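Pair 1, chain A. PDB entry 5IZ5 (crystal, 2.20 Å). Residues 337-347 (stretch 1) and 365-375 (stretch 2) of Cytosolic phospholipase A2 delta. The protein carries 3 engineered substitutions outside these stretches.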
# COMPACT_ATOMS: atom_id res chain seq x y z
N ARG A 337 12.35 19.34 7.08
CA ARG A 337 12.12 19.81 8.44
C ARG A 337 11.97 18.61 9.36
O ARG A 337 12.66 18.52 10.37
CB ARG A 337 10.87 20.69 8.49
CG ARG A 337 10.53 21.18 9.89
CD ARG A 337 9.37 22.17 9.89
NE ARG A 337 8.35 21.94 8.85
CZ ARG A 337 7.36 21.05 8.87
NH1 ARG A 337 7.22 20.22 9.88
NH2 ARG A 337 6.52 20.98 7.85
N ALA A 338 11.06 17.69 9.00
CA ALA A 338 10.86 16.45 9.75
C ALA A 338 12.15 15.64 9.81
O ALA A 338 12.51 15.12 10.86
CB ALA A 338 9.74 15.61 9.14
N MET A 339 12.85 15.52 8.68
CA MET A 339 14.08 14.75 8.62
C MET A 339 15.12 15.28 9.61
O MET A 339 15.69 14.52 10.40
CB MET A 339 14.67 14.77 7.20
CG MET A 339 15.97 13.99 7.06
SD MET A 339 16.80 14.19 5.48
CE MET A 339 17.37 15.89 5.59
N THR A 340 15.34 16.59 9.57
CA THR A 340 16.34 17.25 10.42
C THR A 340 15.99 17.12 11.90
O THR A 340 16.80 16.67 12.71
CB THR A 340 16.47 18.74 10.06
OG1 THR A 340 16.94 18.85 8.71
CG2 THR A 340 17.46 19.48 10.99
N SER A 341 14.76 17.48 12.24
CA SER A 341 14.32 17.47 13.62
C SER A 341 14.36 16.07 14.24
O SER A 341 14.72 15.91 15.41
CB SER A 341 12.91 18.04 13.71
OG SER A 341 12.46 18.07 15.05
N LEU A 342 14.00 15.06 13.44
CA LEU A 342 14.00 13.67 13.89
C LEU A 342 15.41 13.19 14.23
O LEU A 342 15.60 12.45 15.19
CB LEU A 342 13.37 12.76 12.83
CG LEU A 342 13.27 11.26 13.14
CD1 LEU A 342 12.60 10.99 14.48
CD2 LEU A 342 12.51 10.55 12.02
N TYR A 343 16.40 13.61 13.44
CA TYR A 343 17.80 13.35 13.76
C TYR A 343 18.14 13.85 15.17
O TYR A 343 18.80 13.15 15.95
CB TYR A 343 18.73 14.03 12.75
CG TYR A 343 19.05 13.23 11.51
CD1 TYR A 343 19.74 12.02 11.60
CD2 TYR A 343 18.71 13.69 10.24
CE1 TYR A 343 20.06 11.30 10.46
CE2 TYR A 343 19.02 12.97 9.10
CZ TYR A 343 19.70 11.78 9.21
OH TYR A 343 20.01 11.06 8.08
N GLY A 344 17.68 15.06 15.47
CA GLY A 344 17.88 15.67 16.78
C GLY A 344 17.19 14.90 17.89
O GLY A 344 17.77 14.71 18.97
N HIS A 345 15.96 14.46 17.64
CA HIS A 345 15.22 13.66 18.61
C HIS A 345 15.92 12.33 18.90
O HIS A 345 15.96 11.88 20.04
CB HIS A 345 13.79 13.40 18.14
CG HIS A 345 12.92 14.61 18.14
ND1 HIS A 345 13.09 15.65 19.03
CD2 HIS A 345 11.86 14.94 17.37
CE1 HIS A 345 12.17 16.57 18.80
NE2 HIS A 345 11.41 16.16 17.80
N LEU A 346 16.47 11.72 17.85
CA LEU A 346 17.19 10.46 18.01
C LEU A 346 18.51 10.68 18.77
O LEU A 346 18.89 9.84 19.59
CB LEU A 346 17.44 9.80 16.65
CG LEU A 346 16.20 9.30 15.90
CD1 LEU A 346 16.58 8.91 14.49
CD2 LEU A 346 15.53 8.13 16.61
N LEU A 347 19.19 11.79 18.49
CA LEU A 347 20.43 12.13 19.20
C LEU A 347 20.18 12.26 20.70
O LEU A 347 20.94 11.74 21.52
CB LEU A 347 21.04 13.42 18.66
CG LEU A 347 22.35 13.91 19.28
CD1 LEU A 347 23.48 12.92 19.02
CD2 LEU A 347 22.72 15.27 18.73
N SER A 365 6.47 10.07 5.22
CA SER A 365 6.97 11.22 4.46
C SER A 365 8.45 11.54 4.77
O SER A 365 9.26 10.61 4.76
CB SER A 365 6.05 12.42 4.65
OG SER A 365 6.03 13.18 3.44
N GLY A 366 8.82 12.80 5.04
CA GLY A 366 10.21 13.20 5.30
C GLY A 366 10.93 12.47 6.43
O GLY A 366 12.16 12.36 6.42
N SER A 367 10.17 11.98 7.41
CA SER A 367 10.75 11.18 8.49
C SER A 367 11.39 9.88 7.99
O SER A 367 12.37 9.42 8.58
CB SER A 367 9.69 10.83 9.54
OG SER A 367 9.38 11.97 10.31
N THR A 368 10.84 9.32 6.90
CA THR A 368 11.38 8.08 6.32
C THR A 368 12.77 8.28 5.75
O THR A 368 13.52 7.30 5.60
CB THR A 368 10.48 7.48 5.21
OG1 THR A 368 10.44 8.36 4.08
CG2 THR A 368 9.07 7.22 5.72
N TRP A 369 13.13 9.51 5.41
CA TRP A 369 14.47 9.80 4.88
C TRP A 369 15.52 9.59 5.96
O TRP A 369 16.59 9.03 5.69
CB TRP A 369 14.58 11.23 4.33
CG TRP A 369 13.53 11.61 3.33
CD1 TRP A 369 12.68 10.77 2.66
CD2 TRP A 369 13.24 12.93 2.86
NE1 TRP A 369 11.86 11.49 1.83
CE2 TRP A 369 12.18 12.81 1.93
CE3 TRP A 369 13.75 14.20 3.16
CZ2 TRP A 369 11.64 13.93 1.28
CZ3 TRP A 369 13.21 15.31 2.52
CH2 TRP A 369 12.16 15.16 1.59
N THR A 370 15.22 10.05 7.17
CA THR A 370 16.10 9.85 8.31
C THR A 370 16.23 8.36 8.58
O THR A 370 17.35 7.83 8.72
CB THR A 370 15.53 10.53 9.57
OG1 THR A 370 15.27 11.91 9.29
CG2 THR A 370 16.51 10.44 10.75
N MET A 371 15.09 7.68 8.63
CA MET A 371 15.04 6.26 8.91
C MET A 371 15.84 5.47 7.88
O MET A 371 16.66 4.63 8.24
CB MET A 371 13.58 5.77 8.93
CG MET A 371 12.77 6.35 10.08
SD MET A 371 11.00 6.10 9.89
CE MET A 371 10.89 4.32 10.04
N ALA A 372 15.61 5.75 6.61
CA ALA A 372 16.27 5.02 5.53
C ALA A 372 17.78 5.19 5.58
O ALA A 372 18.53 4.22 5.46
CB ALA A 372 15.73 5.46 4.18
N HIS A 373 18.24 6.42 5.75
CA HIS A 373 19.67 6.67 5.84
C HIS A 373 20.30 5.91 7.00
O HIS A 373 21.33 5.24 6.84
CB HIS A 373 19.96 8.16 5.99
CG HIS A 373 21.42 8.47 6.11
ND1 HIS A 373 21.94 9.27 7.10
CD2 HIS A 373 22.48 8.05 5.37
CE1 HIS A 373 23.26 9.34 6.96
NE2 HIS A 373 23.61 8.62 5.91
N LEU A 374 19.69 6.00 8.18
CA LEU A 374 20.25 5.38 9.37
C LEU A 374 20.28 3.86 9.27
O LEU A 374 21.30 3.24 9.58
CB LEU A 374 19.47 5.79 10.62
CG LEU A 374 19.65 7.26 11.04
CD1 LEU A 374 18.71 7.58 12.19
CD2 LEU A 374 21.10 7.57 11.42
N TYR A 375 19.17 3.27 8.84
CA TYR A 375 19.07 1.82 8.75
C TYR A 375 19.93 1.20 7.62
O TYR A 375 20.02 -0.02 7.51
CB TYR A 375 17.61 1.37 8.66
CG TYR A 375 16.93 1.35 10.01
CD1 TYR A 375 16.84 0.18 10.75
CD2 TYR A 375 16.39 2.51 10.55
CE1 TYR A 375 16.22 0.16 11.98
CE2 TYR A 375 15.76 2.50 11.79
CZ TYR A 375 15.68 1.33 12.50
OH TYR A 375 15.06 1.32 13.72

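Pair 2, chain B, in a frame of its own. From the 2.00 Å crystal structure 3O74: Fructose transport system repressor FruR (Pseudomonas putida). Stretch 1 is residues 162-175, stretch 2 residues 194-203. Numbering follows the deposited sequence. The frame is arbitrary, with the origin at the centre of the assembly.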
# COMPACT_ATOMS: atom_id res chain seq x y z
N SER B 162 -2.28 0.95 13.87
CA SER B 162 -3.47 1.23 13.09
C SER B 162 -3.89 2.68 13.23
O SER B 162 -3.54 3.35 14.19
CB SER B 162 -4.63 0.33 13.52
OG SER B 162 -5.18 0.75 14.76
N ARG B 163 -4.67 3.14 12.26
CA ARG B 163 -5.19 4.49 12.26
C ARG B 163 -6.05 4.74 13.50
O ARG B 163 -5.87 5.75 14.19
CB ARG B 163 -6.02 4.71 11.00
CG ARG B 163 -6.57 6.10 10.81
CD ARG B 163 -7.07 6.25 9.39
NE ARG B 163 -7.92 7.42 9.22
CZ ARG B 163 -8.44 7.79 8.05
NH1 ARG B 163 -8.20 7.08 6.96
NH2 ARG B 163 -9.20 8.88 7.99
N GLU B 164 -6.97 3.83 13.78
CA GLU B 164 -7.86 3.99 14.93
C GLU B 164 -7.12 3.99 16.26
O GLU B 164 -7.53 4.67 17.21
CB GLU B 164 -8.96 2.92 14.93
CG GLU B 164 -9.92 3.03 16.12
CD GLU B 164 -11.12 2.12 16.00
OE1 GLU B 164 -11.42 1.40 16.98
OE2 GLU B 164 -11.77 2.12 14.93
N CYS B 165 -6.03 3.24 16.35
CA CYS B 165 -5.22 3.23 17.56
C CYS B 165 -4.56 4.59 17.76
O CYS B 165 -4.54 5.13 18.87
CB CYS B 165 -4.16 2.14 17.49
SG CYS B 165 -3.24 1.87 19.03
N GLY B 166 -4.04 5.16 16.68
CA GLY B 166 -3.45 6.48 16.72
C GLY B 166 -4.46 7.53 17.13
O GLY B 166 -4.17 8.43 17.91
N GLN B 167 -5.68 7.41 16.60
CA GLN B 167 -6.75 8.32 16.96
C GLN B 167 -7.09 8.21 18.44
O GLN B 167 -7.25 9.22 19.13
CB GLN B 167 -7.99 8.04 16.10
CG GLN B 167 -9.16 8.98 16.34
CD GLN B 167 -10.37 8.60 15.49
OE1 GLN B 167 -10.55 7.44 15.14
NE2 GLN B 167 -11.20 9.59 15.16
N ARG B 168 -7.19 6.98 18.94
CA ARG B 168 -7.52 6.76 20.35
C ARG B 168 -6.45 7.32 21.28
O ARG B 168 -6.77 7.95 22.29
CB ARG B 168 -7.72 5.27 20.63
CG ARG B 168 -7.96 4.94 22.10
CD ARG B 168 -8.09 3.44 22.31
NE ARG B 168 -8.94 2.84 21.30
CZ ARG B 168 -8.51 2.02 20.35
NH1 ARG B 168 -7.23 1.68 20.30
NH2 ARG B 168 -9.36 1.52 19.45
N LEU B 169 -5.19 7.08 20.95
CA LEU B 169 -4.07 7.54 21.77
C LEU B 169 -3.94 9.06 21.78
O LEU B 169 -3.62 9.66 22.80
CB LEU B 169 -2.76 6.90 21.32
CG LEU B 169 -2.69 5.38 21.47
CD1 LEU B 169 -1.36 4.85 20.96
CD2 LEU B 169 -2.93 4.96 22.91
N MSE B 170 -4.17 9.69 20.63
CA MSE B 170 -4.12 11.15 20.55
C MSE B 170 -5.19 11.76 21.45
O MSE B 170 -4.94 12.74 22.14
CB MSE B 170 -4.30 11.63 19.11
CG MSE B 170 -4.05 13.13 18.93
SE MSE B 170 -2.23 13.61 19.47
CE MSE B 170 -2.30 15.52 19.12
N GLN B 171 -6.38 11.17 21.43
CA GLN B 171 -7.48 11.63 22.29
C GLN B 171 -7.08 11.52 23.75
O GLN B 171 -7.21 12.47 24.52
CB GLN B 171 -8.74 10.81 22.04
CG GLN B 171 -9.66 11.38 20.99
CD GLN B 171 -10.26 12.71 21.38
OE1 GLN B 171 -10.23 13.11 22.55
NE2 GLN B 171 -10.81 13.42 20.40
N GLN B 172 -6.61 10.33 24.13
CA GLN B 172 -6.21 10.06 25.50
C GLN B 172 -5.13 11.05 25.94
O GLN B 172 -5.13 11.52 27.07
CB GLN B 172 -5.71 8.62 25.62
CG GLN B 172 -5.25 8.19 27.00
CD GLN B 172 -4.80 6.74 27.03
OE1 GLN B 172 -3.96 6.35 27.85
NE2 GLN B 172 -5.35 5.93 26.13
N LEU B 173 -4.22 11.36 25.02
CA LEU B 173 -3.15 12.32 25.28
C LEU B 173 -3.71 13.71 25.52
O LEU B 173 -3.38 14.37 26.52
CB LEU B 173 -2.18 12.35 24.10
CG LEU B 173 -1.03 13.36 24.21
CD1 LEU B 173 -0.21 13.11 25.46
CD2 LEU B 173 -0.15 13.32 22.97
N ILE B 174 -4.55 14.17 24.60
CA ILE B 174 -5.17 15.49 24.71
C ILE B 174 -5.99 15.59 25.99
O ILE B 174 -5.91 16.59 26.71
CB ILE B 174 -6.07 15.78 23.50
CG1 ILE B 174 -5.21 16.01 22.25
CG2 ILE B 174 -6.97 16.99 23.76
CD1 ILE B 174 -6.00 16.02 20.96
N ASP B 175 -6.77 14.56 26.28
CA ASP B 175 -7.58 14.53 27.49
C ASP B 175 -6.71 14.57 28.74
O ASP B 175 -7.13 15.09 29.78
CB ASP B 175 -8.49 13.29 27.51
CG ASP B 175 -9.57 13.34 26.44
OD1 ASP B 175 -9.63 14.33 25.69
OD2 ASP B 175 -10.37 12.38 26.35
N GLY B 194 -4.11 8.53 12.42
CA GLY B 194 -5.11 8.61 13.47
C GLY B 194 -5.01 9.94 14.19
O GLY B 194 -6.02 10.55 14.56
N VAL B 195 -3.78 10.40 14.39
CA VAL B 195 -3.53 11.70 14.99
C VAL B 195 -4.22 12.79 14.16
O VAL B 195 -4.88 13.67 14.70
CB VAL B 195 -2.03 12.00 15.09
CG1 VAL B 195 -1.79 13.48 15.34
CG2 VAL B 195 -1.38 11.16 16.20
N PHE B 196 -4.08 12.71 12.84
CA PHE B 196 -4.71 13.68 11.95
C PHE B 196 -6.23 13.65 12.08
O PHE B 196 -6.89 14.68 11.96
CB PHE B 196 -4.31 13.44 10.49
CG PHE B 196 -2.89 13.82 10.18
CD1 PHE B 196 -2.22 14.75 10.97
CD2 PHE B 196 -2.23 13.26 9.11
CE1 PHE B 196 -0.91 15.11 10.68
CE2 PHE B 196 -0.91 13.61 8.82
CZ PHE B 196 -0.25 14.54 9.61
N ASP B 197 -6.79 12.47 12.30
CA ASP B 197 -8.24 12.35 12.48
C ASP B 197 -8.67 13.11 13.72
O ASP B 197 -9.68 13.82 13.71
CB ASP B 197 -8.65 10.88 12.62
CG ASP B 197 -8.59 10.14 11.31
OD1 ASP B 197 -8.80 10.77 10.25
OD2 ASP B 197 -8.33 8.92 11.34
N THR B 198 -7.90 12.95 14.79
CA THR B 198 -8.22 13.62 16.04
C THR B 198 -8.10 15.13 15.88
O THR B 198 -8.99 15.87 16.30
CB THR B 198 -7.30 13.13 17.18
OG1 THR B 198 -7.51 11.73 17.39
CG2 THR B 198 -7.59 13.88 18.46
N LEU B 199 -7.02 15.57 15.25
CA LEU B 199 -6.80 16.99 15.01
C LEU B 199 -7.93 17.60 14.20
O LEU B 199 -8.36 18.72 14.46
CB LEU B 199 -5.47 17.19 14.28
CG LEU B 199 -4.23 17.40 15.16
CD1 LEU B 199 -4.29 16.55 16.41
CD2 LEU B 199 -2.97 17.12 14.37
N GLN B 200 -8.41 16.87 13.20
CA GLN B 200 -9.46 17.38 12.33
C GLN B 200 -10.78 17.57 13.05
O GLN B 200 -11.57 18.46 12.71
CB GLN B 200 -9.64 16.46 11.12
CG GLN B 200 -9.03 17.02 9.85
CD GLN B 200 -10.06 17.60 8.91
OE1 GLN B 200 -10.35 17.02 7.86
NE2 GLN B 200 -10.63 18.74 9.28
N ALA B 201 -11.03 16.74 14.06
CA ALA B 201 -12.25 16.87 14.86
C ALA B 201 -12.24 18.16 15.68
O ALA B 201 -13.30 18.70 15.99
CB ALA B 201 -12.42 15.66 15.76
N ARG B 202 -11.05 18.63 16.04
CA ARG B 202 -10.91 19.88 16.78
C ARG B 202 -11.12 21.08 15.86
O ARG B 202 -10.96 20.96 14.64
CB ARG B 202 -9.53 19.97 17.41
CG ARG B 202 -9.21 18.85 18.39
CD ARG B 202 -7.75 18.89 18.80
NE ARG B 202 -7.39 20.15 19.45
CZ ARG B 202 -7.58 20.41 20.74
NH1 ARG B 202 -8.13 19.49 21.52
NH2 ARG B 202 -7.22 21.58 21.25
N PRO B 203 -11.48 22.23 16.44
CA PRO B 203 -11.59 23.47 15.66
C PRO B 203 -10.29 23.79 14.93
O PRO B 203 -9.21 23.37 15.37
CB PRO B 203 -11.86 24.52 16.74
CG PRO B 203 -12.57 23.77 17.82
CD PRO B 203 -11.94 22.40 17.83
O HOH W 1 -9.40 7.02 12.84

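Pair 1 and pair 2 each cross two helices at nearly the same angle: -54° with a closest axial approach of 7.7 Å in pair 1, -51° and 7.0 Å in pair 2. Superposing the N, CA and C atoms of 14 central residues gives an RMSD of 0.4 Å. The match is tightest around Thr A370 and Thr B198, whose CA atoms fall 0.1 Å apart and whose side-chain centres lie 0.3 Å apart. It loosens toward both ends of the second stretch, to 1.7 Å for Gly A366 and Gly B194 and 1.4 Å for Leu A374 and Arg B202.

The matched threonines are the common element. Both adopt the m rotamer, and each is a knob in a hole built from four matched positions: Met A339, Leu A342, Tyr A343 and Leu A346 in pair 1, Gln B167, Met B170, Gln B171 and Ile B174 in pair 2. In each, the hydroxyl meets a backbone carbonyl of the facing helix. Thr A370 OG1 donates to Met A339 O at 2.9 Å. The equivalent approach of Thr B198 OG1 to Gln B167 O is 3.1 Å and weak, and its proton also has Gly B194 O within reach.

The methyl groups share one neighbour, with Leu A346 CD1 4.0 Å from Thr A370 CG2 and Ile B174 CD1 3.7 Å from Thr B198 CG2, and differ in the other. Thr A370 CG2 lies 3.5 Å from the centroid of the Tyr A343 ring, only 7° off its normal, a CH-pi contact over the face. At the matching place, Gln B171 brings its amide NE2 to 3.8 Å from Thr B198 CG2. The tyrosine also reaches further along: Tyr A343 OH and His A373 ND1 are hydrogen-bonded at 2.8 Å. The histidine's counterpart, Ala B201, has a side chain that stays 5.4 Å from the facing helix.

The position of Trp A369 and Asp B197 shows a marked change in chemistry. In pair 1, Met A339 SD sits 3.8 Å from Trp A369 CE3, at the edge of the ring. In pair 2, Asp B197 forms a two-pronged salt bridge with Arg B163, with NE to OD2 at 2.6 Å and NH2 to OD1 at 3.0 Å. A water extends this polar network by donating to Gln B167 OE1 and Asp B197 OD2, each 2.6 Å from its oxygen. Thus Met A339 and Gln B167, with side-chain centres only 0.5 Å apart, serve an apolar and a hydrated contact respectively.

Glycine permits the closest backbone approach in pair 2. Gly B194 CA is 3.0 Å from Arg B163 O, in a CA-H...O contact. An ideal CB on Gly B194 would clash with Gln B167 N at 2.3 Å, whereas one on Gly A366 would lie 4.1 Å from the matched Met A339 N; against this helix segment Gly A366 has more room. Further along, Leu A346 CD1 meets Leu A374 CD1 at 3.4 Å, whereas Ile B174 CG2 packs 3.6 Å from Arg B202 NH1.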